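Local coordinates for protein TRAP-T family transporter, DctP (Periplasmic binding) subunit (Sulfitobacter sp. NAS-14.1, PDB 4PF8) that binds beta-D-galacturonate in the periplasm and probably hands it to the membrane subunits of a TRAP transporter for uptake, at residues Asp25-Asn30 against Lys60-Gly65; Phe106-Val111 against Ile231-Leu236; Gly163-Val168 against Val201-Glu206; Ser225-Leu230 against Asn288-Lys293. All blocks are in the same frame, centred on the assembly; numbering follows the deposited sequence.

Interaction 1. Residues Asp25-Asn30 against Lys60-Gly65; sequences DWRGWN and KVFHAG
In the first beta-alpha-beta unit of the chain, Gly28 and Phe62 meet where strand 26-29 runs parallel to strand 59-62. Gly28 is bonded at both its polar backbone atoms: its N donates to Lys60 O (2.9 Å), and its O accepts an almost straight bond from Phe62 N at 2.8 Å. Lys60 N to Trp26 O and Asn30 N to Phe62 O carry the ladder on in both directions. Helix 37-52 makes the crossover between these neighbouring strands and packs on the side chains of Trp26 and Asn30. On the face that carries Arg27 and Phe62, the aliphatic part of the arginine lies against the ring, Arg27 CG 3.8 Å from Phe62 CE1, with the guanidinium turned 85° from the ring plane. Phe62 CG stands beside its own backbone N (chi1 -69°), which swings the ring back along the strand to Arg27 and sets its edge near Gly28 O. Lys60 CG lies over one face of this ring, offset toward the rim. At the far end Asn30 ND2 donates to His63 ND1 (3.0 Å, 166°) in the plane of the imidazole and also bonds Ser39 OG, while Glu43 takes up His63 NE2, tying both side chains to the crossover helix. Gly65 N reaches a lone pair of Asn30 O at 2.9 Å, and Gly65 CA passes 4.1 Å from Trp29 NE1, whose hydrogen bond goes to Gly68 O.

Interaction 2. Residues Phe106-Val111 against Ile231-Leu236; sequences FVFKSV and IIPECL. With GTR (beta-D-galactopyranuronic acid), chain D.
Ile231 is the knob of this contact, and the turn from Phe108 to Val111 is the hollow that receives it. The CD1 methyl at the tip of Ile231 enters between three walls: it lies 3.8 Å from Ser110 C, 4.0 Å from Phe108 CB and 4.1 Å from Val111 CG2. Ile231 CG1 is anti to its carbonyl carbon (chi1 -69°), leaving the CG2 branch to lean on Phe108 CD2. In return the phenylalanine ring fills a notch along the other segment. Its CD2-CE2 edge points at the carbonyl of Ile231, with CD2 3.2 Å from Ile231 O and close to the ring plane, and farther along CE2 comes obliquely to Pro233 CD at 4.1 Å. Met114 of helix 111-118 packs against both Phe108 and Pro233, and Ser110 starts that helix as its N-cap, with OG bonded to Gln113 N. Past the proline the chain enters strand 234-239, where Glu234 turns to the ligand. The glutamate chain is extended beyond CG and brings OE2 to within 2.5 Å of GTR O2, a very short hydrogen bond in which the sugar hydroxyl is the donor. With a leucine in place of Glu234, O2 would probably lose its carboxylate acceptor and be left facing hydrocarbon. No hydrogen bond joins the two segments themselves, so their fit rests on apolar shape, while the polar chemistry is displaced one residue beyond Pro233, to the galacturonate pocket.

Interaction 3. Residues Gly163-Val168 against Val201-Glu206; sequences GMKVRV and VVDGAE. With GTR (beta-D-galactopyranuronic acid), chain D.
Arg167 faces two partners, the backbone of Gly204 and the carboxylate of the bound galacturonate. Its guanidinium meets the sugar acid edge-on in a bidentate pair, NH1 to GTR O6A at 2.8 Å and NH2 to GTR O6B at 2.9 Å, both almost straight. A bend at chi2 (-92°) turns the side chain toward the pocket, and NE is tied to Met188 O. One water accepts from Arg167 NH1 and from Glu206 N (3.0 Å), linking the guanidinium to the neighbouring strand; Glu206 in turn forms a salt bridge with Arg146, another ligand-binding arginine. Behind the side chain, Arg167 N donates to Gly204 O at 2.9 Å, next to the one backbone bridge, Val166 with Gly204, that joins strand 165-168 to strand 204-207. Farther out, Asp203 reads both polar atoms of the Lys165 backbone: its OD2 takes Lys165 N on the anti side (2.9 Å, 178°), and its own N donates to Lys165 O at 2.8 Å. A second water spans Asp203 OD2 and Gly163 O, and CG of Met164, present as selenomethionine, rests on Asp203 CB at 3.7 Å. An alanine in place of Asp203 would probably leave Lys165 N without its acceptor and the bridging water held from one side less. An arginine presented from a strand to pair with the substrate carboxylate is the hallmark of the binding site of TRAP solute-binding proteins.

Interaction 4. Residues Ser225-Leu230 against Asn288-Lys293; sequences SLTQHL and NEIADK
The amide of Asn288 meets Ser225 through its oxygen, OD1 receiving Ser225 OG in the carbonyl plane, on a lone pair, at 2.6 Å. Asn288 CG sits in the crowded position between backbone N and carbonyl carbon (chi1 69°), which folds the amide over to the serine. Both groups have a second tie to the same loop: Asn288 ND2 donates to Ile155 O, and Ser225 OG bonds Ile155 N. The other flat group, the imidazole of His229, has Thr227 CB and Leu230 CD1 at its edges. ND1 of His229 is hydrogen-bonded to Thr227 OG1 (2.7 Å), NE2 is bonded to Glu206, and the ring meets that of Phe148 with the planes about 30° apart. Between the backbones, Leu226 N donates to Asn288 O at 2.9 Å. Just beyond, Leu226 is the centre of an inverse gamma turn closed by Thr227 N to Ser225 O at 2.8 Å, and here the strands part. A water fills in for the next direct bond, donating to Leu226 O and accepting from Ile290 N at 2.9 Å. Ile290 lays its CG1 3.6 Å from Leu226 O and 3.9 Å from Thr227 CG2, and Phe296 of helix 293-299 packs on both side chains. That helix begins right after Asp292, its N-cap. Strand 286-289 thus closes one margin of a mixed four-stranded sheet, joined in parallel to strand 223-230 before the chain turns off into a helix.

From the N terminus, interaction 1 closes first, joining the two strands at one margin of the five-stranded sheet around a single crossover helix. Interaction 2 opens next, at 106-111, and closes only at 231-236, on a strand of that same sheet; interaction 3 opens and closes within this long excursion. Interaction 4 opens at 225-230, before interaction 2 has closed, and closes at 288-293, so these two cross, and they touch directly, Phe106 N lying 3.0 Å from His229 O. His229 also faces Glu206 of interaction 3, which reaches the four-stranded sheet too. Interactions 2 and 3 both contact the galacturonate, whereas 1 and 4 lie on opposite sides of the chain's centre.

Interaction 1. Residues Asp25-Asn30 against Lys60-Gly65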
# COMPACT_ATOMS: atom_id res chain seq x y z
N ASP A 25 7.14 24.12 10.92
CA ASP A 25 6.32 22.99 11.34
C ASP A 25 6.23 21.99 10.19
O ASP A 25 6.06 22.39 9.03
CB ASP A 25 4.92 23.47 11.69
CG ASP A 25 4.83 24.01 13.10
OD1 ASP A 25 5.88 24.37 13.65
OD2 ASP A 25 3.70 24.06 13.64
N TRP A 26 6.32 20.71 10.50
CA TRP A 26 6.27 19.69 9.45
C TRP A 26 4.85 19.40 9.03
O TRP A 26 3.90 19.50 9.81
CB TRP A 26 6.84 18.36 9.94
CG TRP A 26 8.31 18.34 10.12
CD1 TRP A 26 9.19 19.31 9.78
CD2 TRP A 26 9.07 17.28 10.68
NE1 TRP A 26 10.47 18.92 10.11
CE2 TRP A 26 10.42 17.67 10.66
CE3 TRP A 26 8.73 16.02 11.21
CZ2 TRP A 26 11.43 16.86 11.16
CZ3 TRP A 26 9.73 15.22 11.69
CH2 TRP A 26 11.07 15.64 11.66
N ARG A 27 4.72 19.00 7.77
CA ARG A 27 3.46 18.50 7.26
C ARG A 27 3.62 17.05 6.82
O ARG A 27 4.55 16.70 6.10
CB ARG A 27 2.95 19.35 6.11
CG ARG A 27 2.65 20.76 6.54
CD ARG A 27 1.75 21.47 5.54
NE ARG A 27 1.63 22.88 5.87
CZ ARG A 27 1.73 23.87 4.99
NH1 ARG A 27 1.97 23.62 3.71
NH2 ARG A 27 1.59 25.12 5.40
N GLY A 28 2.70 16.21 7.29
CA GLY A 28 2.70 14.79 6.97
C GLY A 28 1.47 14.36 6.21
O GLY A 28 0.37 14.86 6.46
N TRP A 29 1.66 13.48 5.24
CA TRP A 29 0.57 13.06 4.35
C TRP A 29 0.07 11.67 4.71
O TRP A 29 0.85 10.75 4.90
CB TRP A 29 1.06 13.01 2.91
CG TRP A 29 0.02 12.65 1.87
CD1 TRP A 29 -0.79 13.50 1.19
CD2 TRP A 29 -0.31 11.33 1.41
NE1 TRP A 29 -1.61 12.81 0.32
CE2 TRP A 29 -1.32 11.47 0.43
CE3 TRP A 29 0.19 10.06 1.70
CZ2 TRP A 29 -1.86 10.37 -0.24
CZ3 TRP A 29 -0.34 8.97 1.02
CH2 TRP A 29 -1.35 9.13 0.06
N ASN A 30 -1.25 11.55 4.79
CA ASN A 30 -1.91 10.26 4.98
C ASN A 30 -3.12 10.24 4.07
O ASN A 30 -3.89 11.19 4.04
CB ASN A 30 -2.36 10.17 6.43
CG ASN A 30 -3.00 8.83 6.80
OD1 ASN A 30 -2.79 7.80 6.14
ND2 ASN A 30 -3.70 8.83 7.89
N LYS A 60 2.13 18.22 11.90
CA LYS A 60 0.75 17.79 11.84
C LYS A 60 0.61 16.81 10.72
O LYS A 60 1.17 16.99 9.64
CB LYS A 60 -0.17 18.99 11.59
CG LYS A 60 -1.64 18.59 11.49
CD LYS A 60 -2.56 19.80 11.34
CE LYS A 60 -4.00 19.36 11.14
NZ LYS A 60 -4.84 20.44 10.55
N VAL A 61 -0.16 15.75 11.00
CA VAL A 61 -0.57 14.78 10.00
C VAL A 61 -1.90 15.21 9.40
O VAL A 61 -2.85 15.54 10.11
CB VAL A 61 -0.73 13.38 10.62
CG1 VAL A 61 -1.09 12.36 9.55
CG2 VAL A 61 0.55 12.98 11.35
N PHE A 62 -1.94 15.26 8.07
CA PHE A 62 -3.13 15.65 7.34
C PHE A 62 -3.74 14.41 6.73
O PHE A 62 -3.16 13.79 5.83
CB PHE A 62 -2.77 16.67 6.25
CG PHE A 62 -2.35 18.00 6.82
CD1 PHE A 62 -1.04 18.21 7.24
CD2 PHE A 62 -3.26 19.00 6.97
CE1 PHE A 62 -0.66 19.40 7.77
CE2 PHE A 62 -2.89 20.22 7.51
CZ PHE A 62 -1.58 20.42 7.91
N HIS A 63 -4.90 14.04 7.26
CA HIS A 63 -5.55 12.78 6.91
C HIS A 63 -6.42 12.90 5.67
O HIS A 63 -6.63 13.99 5.13
CB HIS A 63 -6.40 12.32 8.10
CG HIS A 63 -5.63 12.16 9.36
ND1 HIS A 63 -4.60 11.25 9.48
CD2 HIS A 63 -5.69 12.80 10.55
CE1 HIS A 63 -4.06 11.34 10.68
NE2 HIS A 63 -4.71 12.28 11.35
N ALA A 64 -6.88 11.75 5.20
CA ALA A 64 -7.91 11.67 4.16
C ALA A 64 -7.45 12.23 2.82
O ALA A 64 -8.28 12.63 1.98
CB ALA A 64 -9.19 12.36 4.62
N GLY A 65 -6.14 12.23 2.59
CA GLY A 65 -5.59 12.62 1.29
C GLY A 65 -5.82 14.08 0.95
O GLY A 65 -5.78 14.45 -0.23

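Interaction 2. Residues Phe106-Val111 against Ile231-Leu236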
# COMPACT_ATOMS: atom_id res chain seq x y z
N PHE A 106 1.45 -12.11 -5.87
CA PHE A 106 1.90 -13.30 -5.15
C PHE A 106 3.41 -13.36 -4.94
O PHE A 106 3.96 -14.44 -4.73
CB PHE A 106 1.40 -14.57 -5.85
CG PHE A 106 -0.09 -14.65 -5.99
CD1 PHE A 106 -0.90 -14.90 -4.90
CD2 PHE A 106 -0.69 -14.45 -7.23
CE1 PHE A 106 -2.29 -14.99 -5.03
CE2 PHE A 106 -2.06 -14.53 -7.35
CZ PHE A 106 -2.86 -14.80 -6.24
N VAL A 107 4.09 -12.22 -4.98
CA VAL A 107 5.55 -12.23 -4.86
C VAL A 107 5.97 -12.60 -3.43
O VAL A 107 7.00 -13.24 -3.24
CB VAL A 107 6.18 -10.88 -5.34
CG1 VAL A 107 6.00 -9.77 -4.32
CG2 VAL A 107 7.64 -11.06 -5.69
N PHE A 108 5.16 -12.22 -2.44
CA PHE A 108 5.36 -12.61 -1.05
C PHE A 108 4.49 -13.84 -0.75
O PHE A 108 3.32 -13.93 -1.19
CB PHE A 108 4.96 -11.48 -0.09
CG PHE A 108 5.83 -10.25 -0.17
CD1 PHE A 108 7.11 -10.25 0.34
CD2 PHE A 108 5.34 -9.10 -0.74
CE1 PHE A 108 7.90 -9.14 0.27
CE2 PHE A 108 6.12 -7.97 -0.82
CZ PHE A 108 7.40 -7.97 -0.31
N LYS A 109 5.05 -14.78 0.01
CA LYS A 109 4.28 -15.98 0.37
C LYS A 109 3.23 -15.70 1.44
O LYS A 109 2.21 -16.39 1.51
CB LYS A 109 5.23 -17.06 0.85
CG LYS A 109 6.14 -17.52 -0.29
CD LYS A 109 7.18 -18.53 0.15
CE LYS A 109 7.91 -19.07 -1.06
NZ LYS A 109 8.38 -20.48 -0.86
N SER A 110 3.47 -14.67 2.24
CA SER A 110 2.62 -14.36 3.38
C SER A 110 3.03 -13.00 3.92
O SER A 110 4.08 -12.48 3.57
CB SER A 110 2.85 -15.41 4.47
OG SER A 110 4.13 -15.21 5.02
N VAL A 111 2.24 -12.45 4.83
CA VAL A 111 2.56 -11.17 5.42
C VAL A 111 3.73 -11.30 6.39
O VAL A 111 4.62 -10.46 6.40
CB VAL A 111 1.32 -10.50 6.04
CG1 VAL A 111 1.71 -9.21 6.71
CG2 VAL A 111 0.28 -10.21 4.96
N ILE A 231 0.48 -8.22 -1.77
CA ILE A 231 0.86 -7.82 -0.41
C ILE A 231 1.84 -6.68 -0.63
O ILE A 231 2.97 -6.91 -1.07
CB ILE A 231 1.53 -8.96 0.35
CG1 ILE A 231 0.51 -10.08 0.65
CG2 ILE A 231 2.19 -8.46 1.62
CD1 ILE A 231 1.15 -11.39 1.10
N ILE A 232 1.38 -5.47 -0.35
CA ILE A 232 2.13 -4.28 -0.72
C ILE A 232 2.51 -3.51 0.53
O ILE A 232 1.65 -2.95 1.19
CB ILE A 232 1.36 -3.39 -1.72
CG1 ILE A 232 1.00 -4.20 -2.97
CG2 ILE A 232 2.18 -2.19 -2.12
CD1 ILE A 232 0.39 -3.43 -4.03
N PRO A 233 3.80 -3.53 0.88
CA PRO A 233 4.22 -2.79 2.08
C PRO A 233 4.04 -1.31 1.91
O PRO A 233 3.97 -0.83 0.78
CB PRO A 233 5.71 -3.10 2.19
CG PRO A 233 5.96 -4.24 1.25
CD PRO A 233 4.94 -4.14 0.19
N GLU A 234 3.96 -0.59 3.02
CA GLU A 234 3.89 0.86 2.99
C GLU A 234 5.09 1.38 3.72
O GLU A 234 5.67 0.68 4.56
CB GLU A 234 2.59 1.34 3.62
CG GLU A 234 1.45 0.57 3.02
CD GLU A 234 0.12 1.22 3.14
OE1 GLU A 234 -0.12 1.94 4.13
OE2 GLU A 234 -0.70 1.01 2.21
N CYS A 235 5.50 2.59 3.39
CA CYS A 235 6.71 3.13 3.94
C CYS A 235 6.42 4.44 4.64
O CYS A 235 5.87 5.37 4.02
CB CYS A 235 7.71 3.31 2.82
SG CYS A 235 9.28 3.93 3.35
N LEU A 236 6.72 4.47 5.93
CA LEU A 236 6.78 5.72 6.68
C LEU A 236 8.10 6.35 6.26
O LEU A 236 9.17 5.76 6.45
CB LEU A 236 6.79 5.48 8.20
CG LEU A 236 7.09 6.74 9.01
CD1 LEU A 236 5.99 7.78 8.92
CD2 LEU A 236 7.36 6.36 10.47
C1 GTR D . -4.55 1.06 0.47
C2 GTR D . -3.26 1.74 0.78
C3 GTR D . -3.40 3.18 0.31
C4 GTR D . -3.68 3.26 -1.18
C5 GTR D . -4.95 2.45 -1.41
C6 GTR D . -5.28 2.37 -2.90
O1 GTR D . -4.47 -0.36 0.84
O2 GTR D . -3.08 1.71 2.22
O3 GTR D . -2.11 3.80 0.53
O4 GTR D . -2.57 2.65 -1.87
O5 GTR D . -4.82 1.11 -0.89
O6A GTR D . -5.84 1.31 -3.28
O6B GTR D . -5.11 3.39 -3.61

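Interaction 3. Residues Gly163-Val168 against Val201-Glu206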
# COMPACT_ATOMS: atom_id res chain seq x y z
N GLY A 163 -14.39 -9.41 -18.40
CA GLY A 163 -15.38 -8.40 -18.72
C GLY A 163 -15.63 -7.43 -17.58
O GLY A 163 -16.36 -6.45 -17.73
N MSE A 164 -15.05 -7.68 -16.42
CA MSE A 164 -15.32 -6.83 -15.26
C MSE A 164 -14.53 -5.53 -15.34
O MSE A 164 -13.36 -5.55 -15.70
CB MSE A 164 -14.95 -7.56 -13.97
CG MSE A 164 -15.39 -6.89 -12.70
SE MSE A 164 -15.26 -8.17 -11.22
CE MSE A 164 -16.70 -9.34 -11.60
N LYS A 165 -15.17 -4.43 -14.96
CA LYS A 165 -14.48 -3.15 -14.91
C LYS A 165 -13.93 -2.94 -13.51
O LYS A 165 -14.68 -2.80 -12.54
CB LYS A 165 -15.42 -1.99 -15.28
CG LYS A 165 -15.84 -1.98 -16.74
CD LYS A 165 -16.89 -0.90 -17.02
CE LYS A 165 -17.20 -0.87 -18.51
NZ LYS A 165 -18.42 -0.05 -18.81
N VAL A 166 -12.61 -2.97 -13.39
CA VAL A 166 -11.95 -3.00 -12.09
C VAL A 166 -11.04 -1.78 -11.97
O VAL A 166 -10.20 -1.54 -12.83
CB VAL A 166 -11.10 -4.29 -11.93
CG1 VAL A 166 -10.48 -4.34 -10.53
CG2 VAL A 166 -11.95 -5.55 -12.16
N ARG A 167 -11.22 -1.02 -10.90
CA ARG A 167 -10.30 0.08 -10.61
C ARG A 167 -9.00 -0.51 -10.07
O ARG A 167 -9.03 -1.45 -9.29
CB ARG A 167 -10.89 1.03 -9.58
CG ARG A 167 -9.92 2.09 -9.11
CD ARG A 167 -9.16 1.64 -7.87
NE ARG A 167 -8.24 2.68 -7.41
CZ ARG A 167 -7.48 2.58 -6.32
NH1 ARG A 167 -7.51 1.50 -5.55
NH2 ARG A 167 -6.67 3.56 -6.00
N VAL A 168 -7.89 0.08 -10.49
CA VAL A 168 -6.59 -0.24 -9.93
C VAL A 168 -5.88 1.05 -9.50
O VAL A 168 -6.28 2.15 -9.88
CB VAL A 168 -5.72 -0.99 -10.94
CG1 VAL A 168 -6.35 -2.35 -11.24
CG2 VAL A 168 -5.52 -0.21 -12.23
N VAL A 201 -20.19 2.76 -12.39
CA VAL A 201 -19.34 2.88 -13.57
C VAL A 201 -18.10 1.98 -13.50
O VAL A 201 -17.57 1.57 -14.53
CB VAL A 201 -19.05 4.31 -13.92
CG1 VAL A 201 -20.38 5.07 -14.15
CG2 VAL A 201 -18.25 4.94 -12.87
N VAL A 202 -17.66 1.61 -12.29
CA VAL A 202 -16.74 0.48 -12.17
C VAL A 202 -17.46 -0.58 -11.36
O VAL A 202 -18.28 -0.27 -10.49
CB VAL A 202 -15.35 0.81 -11.57
CG1 VAL A 202 -14.75 2.06 -12.22
CG2 VAL A 202 -15.43 0.95 -10.08
N ASP A 203 -17.18 -1.83 -11.68
CA ASP A 203 -17.82 -2.94 -10.99
C ASP A 203 -17.18 -3.21 -9.63
O ASP A 203 -17.83 -3.70 -8.71
CB ASP A 203 -17.71 -4.20 -11.85
CG ASP A 203 -18.47 -4.08 -13.15
OD1 ASP A 203 -19.63 -3.60 -13.11
OD2 ASP A 203 -17.94 -4.50 -14.21
N GLY A 204 -15.91 -2.86 -9.48
CA GLY A 204 -15.21 -3.17 -8.26
C GLY A 204 -13.78 -2.71 -8.27
O GLY A 204 -13.33 -1.92 -9.12
N ALA A 205 -13.05 -3.22 -7.30
CA ALA A 205 -11.68 -2.83 -7.05
C ALA A 205 -11.04 -3.93 -6.21
O ALA A 205 -11.57 -5.03 -6.11
CB ALA A 205 -11.68 -1.46 -6.31
N GLU A 206 -9.89 -3.66 -5.61
CA GLU A 206 -9.25 -4.67 -4.76
C GLU A 206 -8.48 -3.95 -3.65
O GLU A 206 -7.89 -2.91 -3.86
CB GLU A 206 -8.33 -5.58 -5.56
CG GLU A 206 -7.54 -4.91 -6.65
CD GLU A 206 -6.26 -4.31 -6.14
OE1 GLU A 206 -6.01 -3.10 -6.42
OE2 GLU A 206 -5.50 -5.03 -5.45
C1 GTR D . -4.55 1.06 0.47
C2 GTR D . -3.26 1.74 0.78
C3 GTR D . -3.40 3.18 0.31
C4 GTR D . -3.68 3.26 -1.18
C5 GTR D . -4.95 2.45 -1.41
C6 GTR D . -5.28 2.37 -2.90
O1 GTR D . -4.47 -0.36 0.84
O2 GTR D . -3.08 1.71 2.22
O3 GTR D . -2.11 3.80 0.53
O4 GTR D . -2.57 2.65 -1.87
O5 GTR D . -4.82 1.11 -0.89
O6A GTR D . -5.84 1.31 -3.28
O6B GTR D . -5.11 3.39 -3.61
O HOH W 1 -18.68 -4.44 -16.83
O HOH W 2 -8.17 -1.42 -6.58

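Interaction 4. Residues Ser225-Leu230 against Asn288-Lys293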
# COMPACT_ATOMS: atom_id res chain seq x y z
N SER A 225 -13.94 -11.35 -2.33
CA SER A 225 -13.39 -12.64 -2.70
C SER A 225 -11.91 -12.61 -2.33
O SER A 225 -11.14 -11.81 -2.87
CB SER A 225 -13.58 -12.89 -4.18
OG SER A 225 -14.97 -12.80 -4.52
N LEU A 226 -11.52 -13.47 -1.40
CA LEU A 226 -10.22 -13.38 -0.74
C LEU A 226 -9.07 -13.99 -1.55
O LEU A 226 -8.42 -14.97 -1.13
CB LEU A 226 -10.30 -13.94 0.68
CG LEU A 226 -11.31 -13.24 1.60
CD1 LEU A 226 -11.42 -13.99 2.94
CD2 LEU A 226 -10.97 -11.77 1.84
N THR A 227 -8.81 -13.38 -2.70
CA THR A 227 -7.72 -13.77 -3.57
C THR A 227 -6.36 -13.48 -2.98
O THR A 227 -5.40 -14.16 -3.28
CB THR A 227 -7.86 -13.05 -4.91
OG1 THR A 227 -8.12 -11.67 -4.66
CG2 THR A 227 -9.03 -13.64 -5.71
N GLN A 228 -6.26 -12.44 -2.15
CA GLN A 228 -5.02 -12.11 -1.48
C GLN A 228 -3.85 -12.07 -2.46
O GLN A 228 -2.77 -12.59 -2.20
CB GLN A 228 -4.79 -13.08 -0.34
CG GLN A 228 -5.94 -12.99 0.66
CD GLN A 228 -5.92 -14.08 1.73
OE1 GLN A 228 -5.63 -15.25 1.45
NE2 GLN A 228 -6.25 -13.70 2.95
N HIS A 229 -4.08 -11.39 -3.59
CA HIS A 229 -3.21 -11.50 -4.75
C HIS A 229 -2.03 -10.53 -4.69
O HIS A 229 -1.09 -10.66 -5.47
CB HIS A 229 -4.02 -11.25 -6.01
CG HIS A 229 -4.84 -10.01 -5.94
ND1 HIS A 229 -6.18 -10.01 -5.64
CD2 HIS A 229 -4.49 -8.71 -6.09
CE1 HIS A 229 -6.63 -8.77 -5.62
NE2 HIS A 229 -5.62 -7.96 -5.86
N LEU A 230 -2.08 -9.56 -3.77
CA LEU A 230 -0.99 -8.60 -3.64
C LEU A 230 -0.78 -8.36 -2.15
O LEU A 230 -1.75 -8.32 -1.38
CB LEU A 230 -1.31 -7.24 -4.29
CG LEU A 230 -1.25 -7.18 -5.82
CD1 LEU A 230 -2.02 -5.95 -6.28
CD2 LEU A 230 0.19 -7.15 -6.25
N ASN A 288 -16.23 -14.81 0.15
CA ASN A 288 -15.80 -16.16 -0.23
C ASN A 288 -14.29 -16.31 -0.22
O ASN A 288 -13.56 -15.37 -0.54
CB ASN A 288 -16.36 -16.57 -1.60
CG ASN A 288 -15.76 -15.79 -2.75
OD1 ASN A 288 -16.09 -14.62 -2.97
ND2 ASN A 288 -14.90 -16.44 -3.53
N GLU A 289 -13.84 -17.48 0.20
CA GLU A 289 -12.43 -17.83 0.16
C GLU A 289 -12.11 -18.45 -1.19
O GLU A 289 -13.02 -18.86 -1.93
CB GLU A 289 -12.07 -18.79 1.28
CG GLU A 289 -12.21 -18.21 2.66
CD GLU A 289 -11.95 -19.24 3.74
OE1 GLU A 289 -10.78 -19.35 4.18
OE2 GLU A 289 -12.90 -19.95 4.13
N ILE A 290 -10.83 -18.53 -1.49
CA ILE A 290 -10.38 -19.16 -2.72
C ILE A 290 -9.79 -20.51 -2.41
O ILE A 290 -8.75 -20.61 -1.75
CB ILE A 290 -9.35 -18.31 -3.46
CG1 ILE A 290 -9.94 -16.94 -3.80
CG2 ILE A 290 -8.86 -19.05 -4.71
CD1 ILE A 290 -11.16 -16.99 -4.65
N ALA A 291 -10.48 -21.54 -2.89
CA ALA A 291 -9.98 -22.90 -2.85
C ALA A 291 -8.81 -23.04 -3.82
O ALA A 291 -7.68 -23.35 -3.40
CB ALA A 291 -11.10 -23.88 -3.21
N ASP A 292 -9.05 -22.80 -5.11
CA ASP A 292 -8.02 -23.03 -6.13
C ASP A 292 -7.10 -21.81 -6.31
O ASP A 292 -7.22 -21.06 -7.29
CB ASP A 292 -8.66 -23.42 -7.47
CG ASP A 292 -7.66 -24.01 -8.47
OD1 ASP A 292 -6.44 -23.94 -8.22
OD2 ASP A 292 -8.11 -24.57 -9.51
N LYS A 293 -6.15 -21.63 -5.38
CA LYS A 293 -5.25 -20.46 -5.48
C LYS A 293 -4.28 -20.55 -6.68
O LYS A 293 -3.89 -19.53 -7.28
CB LYS A 293 -4.44 -20.32 -4.19
O HOH W 3 -8.97 -17.17 0.28